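PDB 1VK9: DUF1893 domain-containing protein from Thermotoga maritima, which is of unknown function but has a cytidine deaminase-like fold, binds zinc ions and was found ADP-ribosylated in the crystal. Local coordinates for residues A[52-55]-A[56-60]; A[98-102]-A[103-107]. All blocks are in the same frame, centred on the assembly; numbering follows the deposited sequence.

Contact 1 of 2, residues A[52-55]-A[56-60]; sequences VELF and KRFDN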
loop_
_atom_site.group_PDB
_atom_site.type_symbol
_atom_site.label_atom_id
_atom_site.label_comp_id
_atom_site.label_asym_id
_atom_site.label_seq_id
_atom_site.Cartn_x
_atom_site.Cartn_y
_atom_site.Cartn_z
ATOM N N VAL A 52 6.213 -0.382 -6.646
ATOM C CA VAL A 52 6.829 -1.386 -7.495
ATOM C C VAL A 52 8.259 -1.711 -7.015
ATOM O O VAL A 52 8.585 -2.880 -6.880
ATOM C CB VAL A 52 6.776 -0.977 -8.985
ATOM C CG1 VAL A 52 7.527 -1.968 -9.867
ATOM C CG2 VAL A 52 5.332 -0.865 -9.454
ATOM N N GLU A 53 9.095 -0.698 -6.743
ATOM C CA GLU A 53 10.436 -0.932 -6.205
ATOM C C GLU A 53 10.253 -1.843 -4.976
ATOM O O GLU A 53 10.840 -2.929 -4.916
ATOM C CB GLU A 53 11.195 0.390 -5.870
ATOM C CG GLU A 53 11.821 1.171 -7.052
ATOM C CD GLU A 53 12.632 2.442 -6.662
ATOM O OE1 GLU A 53 13.799 2.285 -6.202
ATOM O OE2 GLU A 53 12.151 3.609 -6.847
ATOM N N LEU A 54 9.395 -1.448 -4.036
ATOM C CA LEU A 54 9.138 -2.247 -2.839
ATOM C C LEU A 54 8.712 -3.696 -3.158
ATOM O O LEU A 54 9.234 -4.649 -2.584
ATOM C CB LEU A 54 8.086 -1.570 -1.962
ATOM C CG LEU A 54 7.579 -2.286 -0.698
ATOM C CD1 LEU A 54 8.720 -2.644 0.247
ATOM C CD2 LEU A 54 6.534 -1.427 0.019
ATOM N N PHE A 55 7.766 -3.854 -4.078
ATOM C CA PHE A 55 7.328 -5.166 -4.537
ATOM C C PHE A 55 8.470 -6.021 -5.088
ATOM O O PHE A 55 8.534 -7.215 -4.849
ATOM C CB PHE A 55 6.275 -4.983 -5.619
ATOM C CG PHE A 55 5.498 -6.231 -5.938
ATOM C CD1 PHE A 55 4.413 -6.605 -5.162
ATOM C CD2 PHE A 55 5.830 -7.006 -7.046
ATOM C CE1 PHE A 55 3.683 -7.754 -5.461
ATOM C CE2 PHE A 55 5.118 -8.151 -7.353
ATOM C CZ PHE A 55 4.042 -8.536 -6.562
ATOM N N LYS A 56 9.367 -5.402 -5.843
ATOM C CA LYS A 56 10.463 -6.109 -6.475
ATOM C C LYS A 56 11.477 -6.545 -5.423
ATOM O O LYS A 56 12.257 -7.454 -5.677
ATOM C CB LYS A 56 11.129 -5.210 -7.529
ATOM C CG LYS A 56 10.326 -4.988 -8.823
ATOM C CD LYS A 56 10.424 -6.206 -9.784
ATOM C CE LYS A 56 9.768 -5.961 -11.165
ATOM N NZ LYS A 56 10.478 -4.937 -12.000
ATOM N N ARG A 57 11.464 -5.901 -4.251
ATOM C CA ARG A 57 12.500 -6.106 -3.230
ATOM C C ARG A 57 12.229 -7.206 -2.204
ATOM O O ARG A 57 13.190 -7.809 -1.744
ATOM C CB ARG A 57 12.799 -4.807 -2.486
ATOM C CG ARG A 57 14.279 -4.506 -2.260
ATOM C CD ARG A 57 14.509 -3.177 -1.494
ATOM N NE ARG A 57 15.840 -2.607 -1.683
ATOM C CZ ARG A 57 16.971 -3.217 -1.319
ATOM N NH1 ARG A 57 16.921 -4.413 -0.740
ATOM N NH2 ARG A 57 18.156 -2.641 -1.531
ATOM N N PHE A 58 10.960 -7.442 -1.823
ATOM C CA PHE A 58 10.606 -8.410 -0.771
ATOM C C PHE A 58 9.457 -9.297 -1.199
ATOM O O PHE A 58 8.444 -8.812 -1.734
ATOM C CB PHE A 58 10.141 -7.752 0.544
ATOM C CG PHE A 58 11.113 -6.820 1.144
ATOM C CD1 PHE A 58 12.202 -7.298 1.872
ATOM C CD2 PHE A 58 10.931 -5.431 1.009
ATOM C CE1 PHE A 58 13.133 -6.398 2.431
ATOM C CE2 PHE A 58 11.849 -4.530 1.561
ATOM C CZ PHE A 58 12.954 -5.013 2.277
ATOM N N ASP A 59 9.556 -10.583 -0.879
ATOM C CA ASP A 59 8.482 -11.489 -1.227
ATOM C C ASP A 59 7.215 -11.176 -0.425
ATOM O O ASP A 59 6.077 -11.240 -0.951
ATOM C CB ASP A 59 8.921 -12.940 -1.078
ATOM C CG ASP A 59 7.774 -13.861 -1.017
ATOM O OD1 ASP A 59 7.262 -14.261 -2.075
ATOM O OD2 ASP A 59 7.252 -14.204 0.057
ATOM N N ASN A 60 7.410 -10.843 0.849
ATOM C CA ASN A 60 6.294 -10.461 1.725
ATOM C C ASN A 60 6.768 -9.557 2.864
ATOM O O ASN A 60 7.969 -9.406 3.097
ATOM C CB ASN A 60 5.573 -11.694 2.273
ATOM C CG ASN A 60 6.402 -12.449 3.320
ATOM O OD1 ASN A 60 6.478 -12.045 4.472
ATOM N ND2 ASN A 60 7.017 -13.559 2.917
#

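Contact 2 of 2, residues A[98-102]-A[103-107]; sequences KLMNE and YGQSF. With ZN (zinc ion), chain B.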
loop_
_atom_site.group_PDB
_atom_site.type_symbol
_atom_site.label_atom_id
_atom_site.label_comp_id
_atom_site.label_asym_id
_atom_site.label_seq_id
_atom_site.Cartn_x
_atom_site.Cartn_y
_atom_site.Cartn_z
ATOM N N LYS A 98 -12.358 -0.234 -0.355
ATOM C CA LYS A 98 -13.351 -1.279 -0.602
ATOM C C LYS A 98 -12.638 -2.609 -0.761
ATOM O O LYS A 98 -13.104 -3.641 -0.256
ATOM C CB LYS A 98 -14.104 -0.979 -1.892
ATOM C CG LYS A 98 -15.539 -0.667 -1.729
ATOM C CD LYS A 98 -15.810 0.807 -1.918
ATOM C CE LYS A 98 -16.961 1.034 -2.881
ATOM N NZ LYS A 98 -16.600 0.490 -4.226
ATOM N N LEU A 99 -11.492 -2.558 -1.454
ATOM C CA LEU A 99 -10.704 -3.733 -1.796
ATOM C C LEU A 99 -10.092 -4.351 -0.562
ATOM O O LEU A 99 -10.183 -5.566 -0.357
ATOM C CB LEU A 99 -9.603 -3.393 -2.799
ATOM C CG LEU A 99 -8.839 -4.563 -3.424
ATOM C CD1 LEU A 99 -9.743 -5.489 -4.224
ATOM C CD2 LEU A 99 -7.775 -3.981 -4.326
HETATM N N MSE A 100 -9.478 -3.511 0.261
HETATM C CA MSE A 100 -8.827 -3.989 1.465
HETATM C C MSE A 100 -9.802 -4.568 2.459
HETATM O O MSE A 100 -9.452 -5.528 3.138
HETATM C CB MSE A 100 -8.013 -2.874 2.088
HETATM C CG MSE A 100 -7.132 -2.267 1.055
HETATM SE SE MSE A 100 -5.357 -1.912 1.644
HETATM C CE MSE A 100 -5.699 -0.250 2.553
ATOM N N ASN A 101 -11.020 -4.019 2.529
ATOM C CA ASN A 101 -12.052 -4.673 3.307
ATOM C C ASN A 101 -12.438 -6.034 2.761
ATOM O O ASN A 101 -12.628 -6.957 3.526
ATOM C CB ASN A 101 -13.287 -3.798 3.514
ATOM C CG ASN A 101 -13.001 -2.598 4.409
ATOM O OD1 ASN A 101 -12.280 -2.704 5.418
ATOM N ND2 ASN A 101 -13.525 -1.432 4.019
ATOM N N GLU A 102 -12.538 -6.174 1.440
ATOM C CA GLU A 102 -12.909 -7.457 0.864
ATOM C C GLU A 102 -11.867 -8.508 1.292
ATOM O O GLU A 102 -12.189 -9.705 1.485
ATOM C CB GLU A 102 -12.994 -7.342 -0.670
ATOM C CG GLU A 102 -13.286 -8.657 -1.395
ATOM C CD GLU A 102 -13.149 -8.591 -2.903
ATOM O OE1 GLU A 102 -12.658 -7.590 -3.432
ATOM O OE2 GLU A 102 -13.556 -9.546 -3.592
ATOM N N TYR A 103 -10.621 -8.049 1.453
ATOM C CA TYR A 103 -9.528 -8.956 1.670
ATOM C C TYR A 103 -9.172 -9.085 3.131
ATOM O O TYR A 103 -8.210 -9.758 3.462
ATOM C CB TYR A 103 -8.324 -8.574 0.794
ATOM C CG TYR A 103 -8.516 -9.103 -0.602
ATOM C CD1 TYR A 103 -9.331 -8.428 -1.513
ATOM C CD2 TYR A 103 -7.951 -10.321 -0.992
ATOM C CE1 TYR A 103 -9.548 -8.937 -2.791
ATOM C CE2 TYR A 103 -8.160 -10.839 -2.273
ATOM C CZ TYR A 103 -8.960 -10.145 -3.156
ATOM O OH TYR A 103 -9.181 -10.639 -4.404
ATOM N N GLY A 104 -9.943 -8.449 4.009
ATOM C CA GLY A 104 -9.673 -8.478 5.431
ATOM C C GLY A 104 -8.273 -8.026 5.808
ATOM O O GLY A 104 -7.693 -8.561 6.738
ATOM N N GLN A 105 -7.696 -7.084 5.065
ATOM C CA GLN A 105 -6.395 -6.509 5.401
ATOM C C GLN A 105 -6.600 -5.441 6.476
ATOM O O GLN A 105 -7.590 -4.714 6.449
ATOM C CB GLN A 105 -5.777 -5.885 4.172
ATOM C CG GLN A 105 -4.616 -4.989 4.439
ATOM C CD GLN A 105 -3.335 -5.750 4.749
ATOM O OE1 GLN A 105 -2.986 -6.692 4.052
ATOM N NE2 GLN A 105 -2.631 -5.333 5.792
ATOM N N SER A 106 -5.680 -5.351 7.430
ATOM C CA SER A 106 -5.775 -4.344 8.484
ATOM C C SER A 106 -5.177 -3.046 7.986
ATOM O O SER A 106 -4.055 -3.022 7.477
ATOM C CB SER A 106 -5.047 -4.808 9.725
ATOM O OG SER A 106 -4.806 -3.716 10.567
ATOM N N PHE A 107 -5.932 -1.964 8.097
ATOM C CA PHE A 107 -5.445 -0.704 7.549
ATOM C C PHE A 107 -6.100 0.482 8.265
ATOM O O PHE A 107 -7.116 0.317 8.906
ATOM C CB PHE A 107 -5.670 -0.652 6.026
ATOM C CG PHE A 107 -7.110 -0.455 5.640
ATOM C CD1 PHE A 107 -7.967 -1.553 5.528
ATOM C CD2 PHE A 107 -7.616 0.832 5.414
ATOM C CE1 PHE A 107 -9.317 -1.380 5.195
ATOM C CE2 PHE A 107 -8.956 1.016 5.086
ATOM C CZ PHE A 107 -9.818 -0.098 4.970
HETATM ZN ZN ZN B . -12.872 -8.181 -5.516
#

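Contact 1 of 2, residues A[52-55]-A[56-60]
Leu54, in the last turn of helix 49-57, meets Phe58, the first residue beyond the helix, in a protein with a cytidine deaminase-like fold. Leu54 swings CG away from its backbone N (chi1 175°), and the CD1 branch reaches the rim of the Phe58 ring, lying close to the ring plane 3.6 Å from Phe58 CD2. The two side chains slant across each other, and Phe41 of strand 39-43 also packs on Leu54. The backbone changes from the alpha pattern to a tighter turn here: Lys56 N bonds to Val52 O at 2.8 Å, whereas Arg57 N is only weakly tied to Glu53 O and bonds better to Leu54 O. Leu54 O also receives a weak bond from Phe58 N. On another side of the helix Phe55, with CG likewise anti to its N (chi1 -166°), sets its ring edge-to-face with Phe78 of helix 73-82 and touches Ile141 of helix 137-145. The exposed Lys56 chain, bent at chi2 and chi4, lays its CG 4.2 Å from Val52 CG1.

Contact 2 of 2, residues A[98-102]-A[103-107]
Selenomethionine Met100 and Phe107 form the tight half of this helix-to-strand turn. The Met100 chain bends at chi2 and chi3, which brings CE to 3.4 Å from Phe107 CG, while CB lies by CD1 and CE1 of the same ring. SE sits 5.1 Å from the ring centroid in an oblique Met-aromatic contact. CB of Phe107 points back at the helix, and chi1 of 73° then lays the ring by Met100 and Asn101. At the exposed margin of this packed part Asn101 OD1 reaches the rim of the ring, 3.3 Å from Phe107 CE1, with amide and ring planes 46° apart. Ile92 of strand 86-93 touches both Met100 and Phe107. The solvent side is looser: Glu102 and the outer part of Tyr103 run alongside, pointing the same way, with Tyr103 CE1 3.4 Å from Glu102 OE1. Both carboxylate oxygens of Glu102 bind a zinc ion, OE1 at 2.2 Å and OE2 at 2.5 Å. Buried Leu99 gives the Tyr103 ring its apolar neighbour, CD1 lying 3.7 Å from Tyr103 CE1. Gln105 packs on Leu80 and Ile87, and its NE2 bonds to Ser106 O and Pro84 O. Between the halves, Gly104 has positive phi, Gln105 N bonds to Met100 O at 3.0 Å and Gly104 N to Asn101 O: a Schellman motif ending helix 94-102 ahead of strand 107-109.

From the N terminus the chain first reaches contact 1, which closes the last turn of helix 49-57 before the chain leads through Asn60, bonded by OD1 to Glu62 N, toward strand 65-68. It then passes through helix 73-82 and strand 86-93 to contact 2, at the end of helix 94-102. Each is a local turn, so the two follow in series and neither nests nor crosses; the nearest atoms of contact 1 and contact 2 are about 10 Å apart. Helix 73-82 links them indirectly, touching Val52, Leu54 and Phe55 from one contact and Leu99, Tyr103 and Gln105 from the other. Contact 1 also leans on strand 39-43 and helix 137-145, contact 2 on strand 86-93.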